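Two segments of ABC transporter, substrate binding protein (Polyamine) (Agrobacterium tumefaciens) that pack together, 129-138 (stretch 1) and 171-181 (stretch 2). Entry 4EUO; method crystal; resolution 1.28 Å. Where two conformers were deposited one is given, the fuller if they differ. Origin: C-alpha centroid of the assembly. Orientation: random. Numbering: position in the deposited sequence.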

# COMPACT_ATOMS: atom_id res chain seq x y z
N PRO A 129 7.38 -18.29 18.65
CA PRO A 129 6.64 -19.39 18.01
C PRO A 129 5.29 -19.03 17.42
O PRO A 129 4.69 -18.03 17.81
CB PRO A 129 6.49 -20.44 19.14
CG PRO A 129 6.68 -19.71 20.38
CD PRO A 129 7.58 -18.54 20.10
N GLY A 130 4.83 -19.88 16.51
CA GLY A 130 3.48 -19.81 16.00
C GLY A 130 3.34 -19.26 14.60
O GLY A 130 4.31 -19.15 13.85
N LYS A 131 2.10 -18.94 14.27
CA LYS A 131 1.83 -18.44 12.92
C LYS A 131 2.15 -16.97 12.79
O LYS A 131 2.01 -16.21 13.74
CB LYS A 131 0.39 -18.73 12.46
CG LYS A 131 -0.03 -20.21 12.45
CD LYS A 131 0.86 -21.10 11.57
CE LYS A 131 0.40 -22.54 11.54
NZ LYS A 131 0.33 -23.14 12.90
N ARG A 132 2.62 -16.59 11.61
CA ARG A 132 2.93 -15.21 11.28
C ARG A 132 2.32 -14.93 9.94
O ARG A 132 2.15 -15.85 9.14
CB ARG A 132 4.44 -14.90 11.29
CG ARG A 132 5.29 -15.90 10.51
CD ARG A 132 5.92 -16.95 11.46
NE ARG A 132 6.99 -16.35 12.27
CZ ARG A 132 7.24 -16.63 13.55
NH1 ARG A 132 6.48 -17.52 14.21
NH2 ARG A 132 8.26 -16.05 14.17
N THR A 133 1.98 -13.67 9.69
CA THR A 133 1.27 -13.33 8.45
C THR A 133 2.03 -12.37 7.56
O THR A 133 2.70 -11.43 8.03
CB THR A 133 -0.18 -12.87 8.79
OG1 THR A 133 -0.89 -12.71 7.56
CG2 THR A 133 -0.27 -11.57 9.54
N PHE A 134 1.92 -12.62 6.27
CA PHE A 134 2.58 -11.83 5.22
C PHE A 134 1.61 -11.68 4.07
O PHE A 134 0.72 -12.53 3.88
CB PHE A 134 3.81 -12.58 4.69
CG PHE A 134 4.95 -12.64 5.68
CD1 PHE A 134 5.82 -11.56 5.82
CD2 PHE A 134 5.17 -13.77 6.44
CE1 PHE A 134 6.90 -11.62 6.71
CE2 PHE A 134 6.21 -13.80 7.38
CZ PHE A 134 7.08 -12.75 7.49
N TYR A 135 1.85 -10.65 3.25
CA TYR A 135 1.02 -10.35 2.08
C TYR A 135 1.13 -11.45 1.05
O TYR A 135 2.22 -11.87 0.67
CB TYR A 135 1.49 -9.02 1.53
CG TYR A 135 0.68 -8.37 0.43
CD1 TYR A 135 -0.71 -8.46 0.42
CD2 TYR A 135 1.30 -7.53 -0.50
CE1 TYR A 135 -1.46 -7.76 -0.53
CE2 TYR A 135 0.55 -6.82 -1.43
CZ TYR A 135 -0.82 -6.91 -1.41
OH TYR A 135 -1.55 -6.19 -2.32
N LYS A 136 -0.04 -11.88 0.55
CA LYS A 136 -0.08 -12.97 -0.39
C LYS A 136 0.44 -12.67 -1.77
O LYS A 136 1.01 -13.57 -2.44
CB LYS A 136 -1.56 -13.42 -0.51
CG LYS A 136 -1.77 -14.71 -1.31
CD LYS A 136 -3.23 -15.14 -1.17
CE LYS A 136 -3.61 -16.29 -2.07
NZ LYS A 136 -2.80 -17.50 -1.79
N TRP A 137 0.19 -11.46 -2.26
CA TRP A 137 0.39 -11.13 -3.66
C TRP A 137 1.76 -10.61 -3.98
O TRP A 137 2.40 -9.98 -3.13
CB TRP A 137 -0.70 -10.13 -4.12
CG TRP A 137 -2.10 -10.57 -3.79
CD1 TRP A 137 -2.97 -9.95 -2.94
CD2 TRP A 137 -2.75 -11.76 -4.25
NE1 TRP A 137 -4.14 -10.67 -2.86
CE2 TRP A 137 -4.03 -11.80 -3.63
CE3 TRP A 137 -2.39 -12.79 -5.12
CZ2 TRP A 137 -4.95 -12.83 -3.87
CZ3 TRP A 137 -3.30 -13.83 -5.34
CH2 TRP A 137 -4.56 -13.83 -4.72
N SER A 138 2.23 -10.87 -5.20
CA SER A 138 3.54 -10.40 -5.60
C SER A 138 3.60 -8.89 -5.59
O SER A 138 2.91 -8.22 -6.36
CB SER A 138 3.89 -10.92 -7.00
OG SER A 138 5.23 -10.56 -7.29
N THR A 171 12.47 -21.28 5.47
CA THR A 171 12.69 -21.65 6.87
C THR A 171 11.45 -21.47 7.75
O THR A 171 11.38 -22.04 8.85
CB THR A 171 13.88 -20.89 7.48
OG1 THR A 171 13.54 -19.51 7.68
CG2 THR A 171 15.17 -21.03 6.68
N ILE A 172 10.45 -20.66 7.29
CA ILE A 172 9.26 -20.41 8.09
C ILE A 172 7.98 -20.66 7.30
O ILE A 172 6.91 -20.38 7.83
CB ILE A 172 9.25 -18.96 8.65
CG1 ILE A 172 9.14 -17.90 7.51
CG2 ILE A 172 10.48 -18.70 9.53
CD1 ILE A 172 8.63 -16.53 8.00
N LYS A 173 8.10 -21.17 6.06
CA LYS A 173 6.97 -21.30 5.15
C LYS A 173 5.74 -21.96 5.75
O LYS A 173 4.63 -21.47 5.56
CB LYS A 173 7.39 -21.99 3.85
CG LYS A 173 6.44 -21.74 2.69
CD LYS A 173 6.92 -22.46 1.46
CE LYS A 173 6.09 -22.11 0.26
NZ LYS A 173 6.48 -23.01 -0.88
N SER A 174 5.93 -23.07 6.49
CA SER A 174 4.77 -23.78 7.06
C SER A 174 4.09 -23.01 8.17
O SER A 174 2.99 -23.37 8.60
CB SER A 174 5.14 -25.18 7.53
OG SER A 174 5.93 -25.12 8.69
N ASP A 175 4.73 -21.93 8.66
CA ASP A 175 4.16 -21.11 9.72
C ASP A 175 3.56 -19.79 9.22
O ASP A 175 3.13 -18.97 10.02
CB ASP A 175 5.12 -20.91 10.90
CG ASP A 175 5.12 -22.14 11.83
OD1 ASP A 175 4.02 -22.72 12.07
OD2 ASP A 175 6.20 -22.51 12.32
N ILE A 176 3.47 -19.66 7.89
CA ILE A 176 2.87 -18.45 7.31
C ILE A 176 1.37 -18.66 7.06
O ILE A 176 0.95 -19.67 6.45
CB ILE A 176 3.58 -18.06 5.99
CG1 ILE A 176 5.06 -17.70 6.26
CG2 ILE A 176 2.81 -16.88 5.31
CD1 ILE A 176 5.88 -17.42 5.02
N ILE A 177 0.57 -17.67 7.44
CA ILE A 177 -0.82 -17.58 7.00
C ILE A 177 -0.81 -16.28 6.15
O ILE A 177 -0.42 -15.21 6.66
CB ILE A 177 -1.84 -17.47 8.14
CG1 ILE A 177 -1.82 -18.74 9.00
CG2 ILE A 177 -3.26 -17.23 7.54
CD1 ILE A 177 -2.75 -18.70 10.16
N TRP A 178 -1.20 -16.36 4.89
CA TRP A 178 -1.13 -15.22 4.00
C TRP A 178 -2.33 -14.31 4.15
O TRP A 178 -3.43 -14.80 4.40
CB TRP A 178 -1.06 -15.71 2.55
CG TRP A 178 0.09 -16.64 2.31
CD1 TRP A 178 0.06 -18.01 2.27
CD2 TRP A 178 1.44 -16.26 2.05
NE1 TRP A 178 1.31 -18.51 2.01
CE2 TRP A 178 2.19 -17.45 1.88
CE3 TRP A 178 2.12 -15.01 1.97
CZ2 TRP A 178 3.56 -17.43 1.62
CZ3 TRP A 178 3.47 -15.01 1.70
CH2 TRP A 178 4.18 -16.21 1.54
N TRP A 179 -2.11 -12.98 4.01
CA TRP A 179 -3.24 -12.05 3.97
C TRP A 179 -3.41 -11.57 2.54
O TRP A 179 -2.46 -11.12 1.88
CB TRP A 179 -3.17 -10.88 4.99
CG TRP A 179 -1.93 -10.02 5.00
CD1 TRP A 179 -0.83 -10.20 5.78
CD2 TRP A 179 -1.73 -8.80 4.29
NE1 TRP A 179 0.06 -9.16 5.60
CE2 TRP A 179 -0.46 -8.29 4.68
CE3 TRP A 179 -2.50 -8.06 3.38
CZ2 TRP A 179 0.04 -7.08 4.22
CZ3 TRP A 179 -2.01 -6.84 2.94
CH2 TRP A 179 -0.74 -6.38 3.33
N SER A 180 -4.66 -11.69 2.05
CA SER A 180 -4.99 -11.29 0.68
C SER A 180 -5.33 -9.83 0.56
O SER A 180 -5.31 -9.29 -0.55
CB SER A 180 -6.20 -12.08 0.19
OG SER A 180 -5.84 -13.44 0.08
N GLY A 181 -5.72 -9.22 1.65
CA GLY A 181 -6.11 -7.82 1.65
C GLY A 181 -6.07 -7.27 3.04
O GLY A 181 -5.80 -7.98 4.01
O HOH W 1 6.25 -22.17 15.47
O HOH W 2 -4.75 -7.05 -1.98

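The most unusual feature of this contact is a side chain that enters the backbone ladder. Where two parallel strands would normally join through Phe 134 N and Ile 177 O, those atoms stand 3.5 Å apart and are not hydrogen-bonded, and the hydroxyl of Thr 133 takes the carbonyl instead: OG1 donates to Ile 177 O at 2.7 Å. Threonine suits the place because its short side chain sets a donor beside its own backbone. The same OG1 lies at the edge of the Trp 179 indole, 3.1 Å from CD1.

Around this point the register is parallel. Arg 132 N donates to Asp 175 O and Ile 177 N to Arg 132 O, both at 2.9 Å; farther along, Trp 179 N reaches Phe 134 O and Lys 136 N reaches Trp 179 O, again at 2.9 Å each. CA-H...O contacts supplement the ladder, as from Thr 133 CA to Ile 177 O at 3.1 Å.

Side chains alternate between the faces. Tyr 135 and Trp 179 share the face of Thr 133, and their rings form an offset stack, with the tyrosine ring and the six-membered indole ring 4.5 Å apart between centroids and their planes tilted by 28°. The broad indole also receives Tyr 135 CA over its five-membered ring. On the other face, Phe 134 packs against Ile 176 and Trp 178, with CD2 3.9 Å from Ile 176 CG1 and CB 3.9 Å from Trp 178 CZ3; it also meets Ile 172, which precedes the strand, CE2 lying 3.7 Å from Ile 172 CD1.

Polar groups work at the ends. Lys 131 NZ and Asp 175 OD1 make a long salt bridge of 3.8 Å, while a water links Gly 130 N to Asp 175 OD2. At the far end, Trp 137 combines a large ring with an N-H, and NE1 donates to Ser 180 O at 2.9 Å.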